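Local coordinates for protein translation initiation factor 4E (Ascaris suum, PDB 3M94) that binds the trimethylguanosine cap (m2,2,7G) of messenger RNA and probably helps to start translation, as eIF4E cap-binding proteins do, at residues G77-V83 with D127-T133; W96-L100 with G117-N121; L137-L143 with R180-P184. All blocks are in the same frame, centred on the assembly; numbering follows the deposited sequence.

Contact 1: G77-V83 with D127-T133. With M7M (N,N,7-trimethylguanosine 5'-(trihydrogen diphosphate)), chain C.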
# COMPACT_ATOMS: atom_id res chain seq x y z
N GLY A 77 8.36 2.30 8.55
CA GLY A 77 7.57 1.18 9.00
C GLY A 77 6.33 1.07 8.16
O GLY A 77 6.23 1.71 7.10
N ARG A 78 5.38 0.27 8.62
CA ARG A 78 4.17 0.03 7.86
C ARG A 78 2.96 -0.17 8.75
O ARG A 78 3.05 -0.76 9.84
CB ARG A 78 4.35 -1.20 6.96
CG ARG A 78 4.38 -2.50 7.74
CD ARG A 78 4.56 -3.70 6.84
NE ARG A 78 4.42 -4.92 7.63
CZ ARG A 78 4.60 -6.14 7.16
NH1 ARG A 78 4.93 -6.33 5.89
NH2 ARG A 78 4.45 -7.19 7.96
N TRP A 79 1.82 0.33 8.29
CA TRP A 79 0.53 -0.11 8.81
C TRP A 79 0.21 -1.42 8.11
O TRP A 79 0.27 -1.49 6.88
CB TRP A 79 -0.55 0.92 8.51
CG TRP A 79 -0.56 2.03 9.51
CD1 TRP A 79 -0.09 3.29 9.33
CD2 TRP A 79 -1.02 1.95 10.86
NE1 TRP A 79 -0.26 4.02 10.48
CE2 TRP A 79 -0.82 3.21 11.44
CE3 TRP A 79 -1.60 0.93 11.63
CZ2 TRP A 79 -1.18 3.49 12.76
CZ3 TRP A 79 -1.95 1.21 12.94
CH2 TRP A 79 -1.74 2.48 13.49
N LEU A 80 -0.10 -2.46 8.89
CA LEU A 80 -0.39 -3.79 8.36
C LEU A 80 -1.86 -4.14 8.54
O LEU A 80 -2.41 -4.03 9.63
CB LEU A 80 0.49 -4.84 9.04
CG LEU A 80 0.24 -6.32 8.72
CD1 LEU A 80 0.60 -6.67 7.27
CD2 LEU A 80 1.02 -7.24 9.70
N VAL A 81 -2.50 -4.55 7.44
CA VAL A 81 -3.88 -5.05 7.47
C VAL A 81 -3.83 -6.52 7.03
O VAL A 81 -3.46 -6.80 5.89
CB VAL A 81 -4.79 -4.30 6.46
CG1 VAL A 81 -6.25 -4.70 6.66
CG2 VAL A 81 -4.62 -2.78 6.55
N VAL A 82 -4.15 -7.44 7.93
CA VAL A 82 -4.30 -8.85 7.54
C VAL A 82 -5.70 -9.08 6.98
O VAL A 82 -6.69 -8.55 7.49
CB VAL A 82 -3.96 -9.86 8.69
CG1 VAL A 82 -2.48 -9.75 9.07
CG2 VAL A 82 -4.86 -9.66 9.92
N VAL A 83 -5.78 -9.85 5.90
CA VAL A 83 -7.06 -10.16 5.27
C VAL A 83 -7.33 -11.65 5.56
O VAL A 83 -6.54 -12.51 5.16
CB VAL A 83 -7.00 -9.84 3.74
CG1 VAL A 83 -8.32 -10.09 3.06
CG2 VAL A 83 -6.58 -8.40 3.54
N ASP A 127 -3.70 -13.07 3.00
CA ASP A 127 -3.15 -11.90 2.32
C ASP A 127 -2.95 -10.71 3.27
O ASP A 127 -3.61 -10.63 4.31
CB ASP A 127 -4.06 -11.49 1.18
CG ASP A 127 -4.56 -12.67 0.38
OD1 ASP A 127 -3.74 -13.36 -0.29
OD2 ASP A 127 -5.78 -12.92 0.43
N LYS A 128 -2.03 -9.82 2.90
CA LYS A 128 -1.69 -8.62 3.66
C LYS A 128 -1.68 -7.39 2.75
O LYS A 128 -1.08 -7.41 1.67
CB LYS A 128 -0.32 -8.79 4.32
CG LYS A 128 -0.27 -9.90 5.39
CD LYS A 128 1.12 -10.14 5.95
CE LYS A 128 2.02 -10.86 4.97
NZ LYS A 128 3.22 -11.38 5.68
N VAL A 129 -2.39 -6.34 3.18
CA VAL A 129 -2.33 -5.02 2.55
C VAL A 129 -1.64 -4.10 3.55
O VAL A 129 -2.06 -4.03 4.70
CB VAL A 129 -3.75 -4.50 2.19
CG1 VAL A 129 -3.71 -3.06 1.65
CG2 VAL A 129 -4.44 -5.43 1.20
N SER A 130 -0.57 -3.42 3.12
CA SER A 130 0.22 -2.57 4.00
C SER A 130 0.44 -1.17 3.42
O SER A 130 0.48 -1.00 2.20
CB SER A 130 1.59 -3.18 4.24
OG SER A 130 1.47 -4.33 5.04
N LEU A 131 0.62 -0.19 4.30
CA LEU A 131 0.97 1.17 3.87
C LEU A 131 2.29 1.54 4.53
O LEU A 131 2.36 1.60 5.75
CB LEU A 131 -0.15 2.17 4.22
CG LEU A 131 0.05 3.66 3.88
CD1 LEU A 131 0.28 3.89 2.39
CD2 LEU A 131 -1.16 4.49 4.35
N TRP A 132 3.31 1.78 3.72
CA TRP A 132 4.66 2.10 4.18
C TRP A 132 4.87 3.61 4.36
O TRP A 132 4.56 4.38 3.45
CB TRP A 132 5.72 1.58 3.20
CG TRP A 132 5.89 0.09 3.13
CD1 TRP A 132 4.96 -0.87 3.41
CD2 TRP A 132 7.07 -0.61 2.71
NE1 TRP A 132 5.48 -2.12 3.22
CE2 TRP A 132 6.78 -2.00 2.79
CE3 TRP A 132 8.34 -0.21 2.31
CZ2 TRP A 132 7.71 -2.98 2.46
CZ3 TRP A 132 9.28 -1.19 1.97
CH2 TRP A 132 8.95 -2.56 2.05
N THR A 133 5.41 3.99 5.52
CA THR A 133 5.73 5.39 5.83
C THR A 133 7.23 5.53 6.11
O THR A 133 7.91 4.55 6.41
CB THR A 133 4.91 5.92 7.03
OG1 THR A 133 5.33 5.26 8.24
CG2 THR A 133 3.43 5.66 6.82
OAX M7M C . 6.55 -14.07 5.13
OAY M7M C . 4.34 -13.62 4.14
PAZ M7M C . 5.79 -13.40 3.89
OBA M7M C . 6.40 -13.90 2.63
OBB M7M C . 13.05 -5.48 1.07
CBC M7M C . 10.50 -6.47 1.30
OBD M7M C . 6.10 -11.83 3.99
NBE M7M C . 14.75 -6.92 0.84
CBF M7M C . 13.46 -6.65 0.98
CBG M7M C . 12.61 -7.72 1.04
NBH M7M C . 11.32 -7.69 1.18
CBI M7M C . 10.90 -8.94 1.19
OBJ M7M C . 5.74 -11.11 1.62
PBK M7M C . 6.63 -10.93 2.77
OBL M7M C . 6.96 -9.59 3.30
CBM M7M C . 15.15 -8.19 0.76
NBN M7M C . 14.33 -9.24 0.82
CBO M7M C . 13.03 -9.00 0.96
NBP M7M C . 11.95 -9.74 1.05
CBQ M7M C . 11.91 -11.20 1.01
OBR M7M C . 10.58 -11.68 1.11
CBS M7M C . 10.29 -12.17 2.40
CBT M7M C . 9.17 -11.37 3.02
OBU M7M C . 7.96 -11.71 2.40
NBV M7M C . 16.46 -8.37 0.62
CBW M7M C . 16.99 -9.70 0.53
CBX M7M C . 12.63 -11.68 2.23
CBY M7M C . 11.52 -11.88 3.22
CBZ M7M C . 17.32 -7.21 0.57
OCA M7M C . 13.25 -12.90 1.87
OCB M7M C . 11.77 -12.96 4.10
O HOH W 1 4.44 -4.83 3.38
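Strands 77-83 and 127-133 run antiparallel, with axes 4.4 Å apart at 160°. Three residue pairs are joined by two backbone hydrogen bonds each. Thr-133 N donates to Gly-77 O at 2.9 Å, and Gly-77 N to Thr-133 O at 3.1 Å. Trp-79 with Leu-131 and Val-81 with Val-129 are paired the same way. Residues at the non-hydrogen-bonded positions add CA-H...O contacts to carbonyls of the neighbouring pairs, such as Ser-130 CA to Trp-79 O at 3.1 Å.

One face of the sheet looks to the cap side. There Arg-78 CB packs 3.6 Å from Trp-132 CD1, and one water accepts from both Arg-78 NH1 and Trp-132 NE1. The Arg-78 guanidinium also forms a salt bridge with Glu-164. Next along, Leu-80 CD1 touches Ser-130 OG at 3.3 Å and Lys-128 CB at 3.7 Å. Lys-128 NZ reaches the diphosphate, donating to M7M OAY at 2.9 Å.

On the other face, Val-83 CG2 meets Val-129 CG2 at 4.3 Å. Val-81 and Val-129 pack on helix 88-104, Trp-79 on helix 139-153, and Leu-131 on both. Strands 115-121 and 161-165 continue the curved eIF4E sheet beyond 127-133 and 77-83 respectively.

Contact 2: W96-L100 with G117-N121. With M7M (N,N,7-trimethylguanosine 5'-(trihydrogen diphosphate)), chain C.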
# COMPACT_ATOMS: atom_id res chain seq x y z
N TRP A 96 -7.24 -3.15 -1.52
CA TRP A 96 -6.13 -2.70 -2.37
C TRP A 96 -6.48 -1.47 -3.21
O TRP A 96 -5.77 -0.48 -3.17
CB TRP A 96 -5.64 -3.84 -3.26
CG TRP A 96 -4.50 -3.51 -4.20
CD1 TRP A 96 -4.49 -3.66 -5.54
CD2 TRP A 96 -3.19 -3.01 -3.85
NE1 TRP A 96 -3.27 -3.29 -6.05
CE2 TRP A 96 -2.45 -2.90 -5.03
CE3 TRP A 96 -2.58 -2.65 -2.63
CZ2 TRP A 96 -1.13 -2.42 -5.06
CZ3 TRP A 96 -1.26 -2.21 -2.65
CH2 TRP A 96 -0.55 -2.09 -3.86
N LEU A 97 -7.58 -1.52 -3.95
CA LEU A 97 -7.99 -0.39 -4.79
C LEU A 97 -8.31 0.86 -3.96
O LEU A 97 -7.87 1.96 -4.31
CB LEU A 97 -9.19 -0.75 -5.69
CG LEU A 97 -9.69 0.37 -6.63
CD1 LEU A 97 -8.55 0.98 -7.52
CD2 LEU A 97 -10.83 -0.14 -7.51
N GLU A 98 -9.07 0.72 -2.86
CA GLU A 98 -9.30 1.86 -1.96
C GLU A 98 -7.99 2.49 -1.46
O GLU A 98 -7.88 3.71 -1.39
CB GLU A 98 -10.16 1.46 -0.74
CG GLU A 98 -11.60 1.02 -1.07
CD GLU A 98 -12.43 2.09 -1.77
OE1 GLU A 98 -12.31 3.27 -1.43
OE2 GLU A 98 -13.21 1.74 -2.68
N LEU A 99 -7.01 1.67 -1.10
CA LEU A 99 -5.73 2.20 -0.65
C LEU A 99 -5.00 2.96 -1.77
O LEU A 99 -4.45 4.03 -1.52
CB LEU A 99 -4.84 1.10 -0.05
CG LEU A 99 -3.50 1.53 0.52
CD1 LEU A 99 -3.65 2.69 1.52
CD2 LEU A 99 -2.83 0.33 1.20
N LEU A 100 -5.02 2.42 -2.99
CA LEU A 100 -4.39 3.10 -4.12
C LEU A 100 -5.05 4.47 -4.39
O LEU A 100 -4.36 5.47 -4.60
CB LEU A 100 -4.46 2.23 -5.38
CG LEU A 100 -3.70 0.89 -5.37
CD1 LEU A 100 -3.71 0.28 -6.74
CD2 LEU A 100 -2.25 0.98 -4.84
N GLY A 117 4.64 4.21 0.05
CA GLY A 117 3.82 3.49 -0.90
C GLY A 117 2.99 2.41 -0.26
O GLY A 117 2.99 2.25 0.96
N ALA A 118 2.28 1.65 -1.10
CA ALA A 118 1.43 0.55 -0.63
C ALA A 118 1.90 -0.81 -1.14
O ALA A 118 2.51 -0.90 -2.21
CB ALA A 118 0.01 0.78 -1.07
N VAL A 119 1.56 -1.86 -0.39
CA VAL A 119 1.95 -3.22 -0.75
C VAL A 119 0.80 -4.19 -0.51
O VAL A 119 0.18 -4.19 0.57
CB VAL A 119 3.14 -3.71 0.11
CG1 VAL A 119 3.61 -5.13 -0.32
CG2 VAL A 119 4.30 -2.72 0.06
N VAL A 120 0.53 -5.03 -1.50
CA VAL A 120 -0.29 -6.20 -1.26
C VAL A 120 0.54 -7.47 -1.45
O VAL A 120 1.15 -7.67 -2.51
CB VAL A 120 -1.61 -6.20 -2.08
CG1 VAL A 120 -1.36 -6.00 -3.58
CG2 VAL A 120 -2.44 -7.49 -1.81
N ASN A 121 0.57 -8.31 -0.42
CA ASN A 121 1.20 -9.63 -0.48
C ASN A 121 0.09 -10.66 -0.56
O ASN A 121 -0.78 -10.71 0.31
CB ASN A 121 2.06 -9.89 0.76
CG ASN A 121 3.04 -8.76 1.05
OD1 ASN A 121 2.92 -8.07 2.06
ND2 ASN A 121 4.02 -8.56 0.15
OAX M7M C . 6.55 -14.07 5.13
OAY M7M C . 4.34 -13.62 4.14
PAZ M7M C . 5.79 -13.40 3.89
OBA M7M C . 6.40 -13.90 2.63
OBB M7M C . 13.05 -5.48 1.07
CBC M7M C . 10.50 -6.47 1.30
OBD M7M C . 6.10 -11.83 3.99
NBE M7M C . 14.75 -6.92 0.84
CBF M7M C . 13.46 -6.65 0.98
CBG M7M C . 12.61 -7.72 1.04
NBH M7M C . 11.32 -7.69 1.18
CBI M7M C . 10.90 -8.94 1.19
OBJ M7M C . 5.74 -11.11 1.62
PBK M7M C . 6.63 -10.93 2.77
OBL M7M C . 6.96 -9.59 3.30
CBM M7M C . 15.15 -8.19 0.76
NBN M7M C . 14.33 -9.24 0.82
CBO M7M C . 13.03 -9.00 0.96
NBP M7M C . 11.95 -9.74 1.05
CBQ M7M C . 11.91 -11.20 1.01
OBR M7M C . 10.58 -11.68 1.11
CBS M7M C . 10.29 -12.17 2.40
CBT M7M C . 9.17 -11.37 3.02
OBU M7M C . 7.96 -11.71 2.40
NBV M7M C . 16.46 -8.37 0.62
CBW M7M C . 16.99 -9.70 0.53
CBX M7M C . 12.63 -11.68 2.23
CBY M7M C . 11.52 -11.88 3.22
CBZ M7M C . 17.32 -7.21 0.57
OCA M7M C . 13.25 -12.90 1.87
OCB M7M C . 11.77 -12.96 4.10
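This is helix-on-sheet packing in the eIF4E fold, where helices lie on the convex back of a curved antiparallel sheet and the cap binds on the other side. Helix 96-100 runs nearly antiparallel to strand 117-121, at 171°, with axes 9.4 Å apart. The contact is apolar.

Trp-96 comes first and does most of the work. Its CB points toward the strand, and the indole stands across the strand, its CZ3 end reaching between Ala-118 and Val-120. Trp-96 CZ3 is 3.6 Å from Ala-118 CB and also 3.6 Å from Val-119 C, so the ring touches backbone as well as side chains. Leu-97 turns to helix 35-42 instead. Glu-98 is also out of reach of the strand, and its OE1 makes a salt bridge to a basic side chain of the bound peptide. Leu-99 points back to the sheet, with CD2 3.7 Å from Ala-118 CB. Leu-100, one turn after Trp-96, adds a looser touch from CD2 to Ala-118 CB at 4.4 Å. The small Ala-118 thus meets three helix side chains.

The strand also serves the opposite face. Val-119 points away from the helix. Asn-121 belongs to the cap pocket, and its ND2 approaches M7M OBJ to 3.4 Å while it hydrogen-bonds Asp-56.

The tightest apolar approach is a CH-pi contact: Val-120 CG1 sits 3.5 Å above the centroid of the Trp-96 six-membered ring, 11° off the normal.

Contact 3: L137-L143 with R180-P184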
# COMPACT_ATOMS: atom_id res chain seq x y z
N LEU A 137 9.24 6.61 14.05
CA LEU A 137 9.16 7.29 15.35
C LEU A 137 8.19 8.48 15.37
O LEU A 137 7.93 9.05 16.43
CB LEU A 137 10.54 7.74 15.85
CG LEU A 137 11.70 6.73 16.02
CD1 LEU A 137 12.90 7.44 16.63
CD2 LEU A 137 11.32 5.47 16.84
N LYS A 138 7.67 8.85 14.21
CA LYS A 138 6.68 9.93 14.11
C LYS A 138 5.30 9.42 14.49
O LYS A 138 4.43 9.26 13.62
CB LYS A 138 6.67 10.52 12.70
CG LYS A 138 7.78 11.53 12.43
CD LYS A 138 7.38 12.95 12.80
CE LYS A 138 8.40 13.96 12.28
NZ LYS A 138 8.36 15.23 13.06
N ASP A 139 5.11 9.16 15.78
CA ASP A 139 3.89 8.53 16.32
C ASP A 139 2.59 9.27 15.99
O ASP A 139 1.59 8.64 15.60
CB ASP A 139 4.01 8.34 17.83
CG ASP A 139 5.01 7.26 18.22
OD1 ASP A 139 5.35 6.39 17.38
OD2 ASP A 139 5.46 7.27 19.38
N ASP A 140 2.59 10.59 16.18
CA ASP A 140 1.41 11.42 15.90
C ASP A 140 1.00 11.31 14.42
O ASP A 140 -0.18 11.12 14.11
CB ASP A 140 1.66 12.89 16.29
CG ASP A 140 2.09 13.05 17.75
OD1 ASP A 140 2.90 12.23 18.24
OD2 ASP A 140 1.65 14.01 18.40
N VAL A 141 1.98 11.41 13.53
CA VAL A 141 1.77 11.33 12.09
C VAL A 141 1.29 9.92 11.70
O VAL A 141 0.31 9.77 10.95
CB VAL A 141 3.08 11.72 11.34
CG1 VAL A 141 3.08 11.22 9.89
CG2 VAL A 141 3.34 13.23 11.44
N ASN A 142 1.97 8.90 12.21
CA ASN A 142 1.61 7.52 11.94
C ASN A 142 0.21 7.15 12.44
O ASN A 142 -0.55 6.52 11.71
CB ASN A 142 2.69 6.56 12.47
CG ASN A 142 3.95 6.61 11.63
OD1 ASN A 142 3.89 6.78 10.40
ND2 ASN A 142 5.10 6.49 12.26
N LEU A 143 -0.15 7.59 13.64
CA LEU A 143 -1.46 7.30 14.19
C LEU A 143 -2.49 7.88 13.25
O LEU A 143 -3.48 7.22 12.93
CB LEU A 143 -1.64 7.86 15.61
CG LEU A 143 -3.03 7.72 16.28
CD1 LEU A 143 -3.46 6.26 16.41
CD2 LEU A 143 -3.11 8.44 17.65
N ARG A 180 4.38 -0.75 17.49
CA ARG A 180 4.42 0.59 18.06
C ARG A 180 3.02 1.17 18.34
O ARG A 180 2.83 1.89 19.33
CB ARG A 180 5.15 1.51 17.10
CG ARG A 180 5.60 2.80 17.69
CD ARG A 180 7.09 2.85 17.74
NE ARG A 180 7.56 4.19 18.04
CZ ARG A 180 8.05 4.56 19.22
NH1 ARG A 180 8.14 3.69 20.21
NH2 ARG A 180 8.45 5.81 19.40
N ILE A 181 2.07 0.89 17.46
CA ILE A 181 0.72 1.42 17.53
C ILE A 181 -0.28 0.35 17.10
O ILE A 181 -0.02 -0.40 16.17
CB ILE A 181 0.53 2.66 16.61
CG1 ILE A 181 1.73 3.62 16.71
CG2 ILE A 181 -0.78 3.36 16.92
CD1 ILE A 181 1.76 4.71 15.64
N VAL A 182 -1.42 0.28 17.78
CA VAL A 182 -2.52 -0.59 17.37
C VAL A 182 -3.82 0.23 17.37
O VAL A 182 -4.01 1.07 18.23
CB VAL A 182 -2.68 -1.81 18.31
CG1 VAL A 182 -3.80 -2.75 17.82
CG2 VAL A 182 -1.36 -2.56 18.48
N ILE A 183 -4.69 -0.02 16.40
CA ILE A 183 -6.01 0.61 16.34
C ILE A 183 -7.01 -0.50 16.05
O ILE A 183 -6.87 -1.18 15.03
CB ILE A 183 -6.14 1.68 15.21
CG1 ILE A 183 -5.01 2.72 15.25
CG2 ILE A 183 -7.52 2.35 15.27
CD1 ILE A 183 -5.00 3.66 14.03
N PRO A 184 -8.01 -0.69 16.93
CA PRO A 184 -8.27 0.06 18.17
C PRO A 184 -7.22 -0.20 19.24
O PRO A 184 -6.76 -1.33 19.39
CB PRO A 184 -9.63 -0.48 18.63
CG PRO A 184 -9.65 -1.89 18.11
CD PRO A 184 -8.99 -1.79 16.76
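Arg-180 lays its guanidinium between two side chains of the 137-143 segment. Asp-139 OD2 lies over one face of the group and Leu-137 CD2 over the opposite face, 3.9 Å from Arg-180 NH2. A salt bridge joins Asp-139 OD1 to Arg-180 NE at 3.2 Å. It is a surface interaction, and both of these charged residues also touch crystal neighbours.

The charged end gives way to apolar packing further along. Ile-181 points toward the helix, and its CD1 lies 3.8 Å from Asn-142 CB and 3.9 Å from Asp-139 O. Leu-143 is one turn beyond Asp-139. Its CD1 fits against both isoleucines, 4.0 Å from Ile-181 CG2 and 3.8 Å from Ile-183 CD1. Val-182, between them, points away, as expected in a strand.

Lys-138 holds the N-cap position and centres an inverse gamma turn that leads into the helix. Asn-142 N donates to Lys-138 O at 2.9 Å. The Asn-142 side chain is held by Asp-135 and Thr-133.

Arg-180 and Ile-181 both face Tyr-163, which makes a classic beta bulge where the last strand begins. Strand 181-183 is the outermost on this side of the sheet, next to strand 161-165. The axes of helix segment 139-143 and strand 181-183 come within 10.1 Å and cross at -28°, running in roughly the same direction. Trp-79 of strand 77-83 packs against Ile-181 and Ile-183.

Contacts 1 and 2 are buried in the core; contact 3 lies at the surface, near the sheet edge. Contact 1 joins strand to strand by backbone hydrogen bonds. The other two set a helix against a strand mainly through side chains, without hydrogen bonds between the segments: contact 2 is wholly apolar, while contact 3 adds a salt bridge. Strands 115-121 and 127-133 are neighbours, so contacts 1 and 2 meet directly, with Ser-130 N 2.8 Å from Val-119 O. Both touch the cap ligand. Contact 1 meets contact 3 through Trp-79 and Thr-133, which both meet Asn-142. Contacts 2 and 3 do not touch, their nearest atoms about 11 Å apart, but both reach the same sheet.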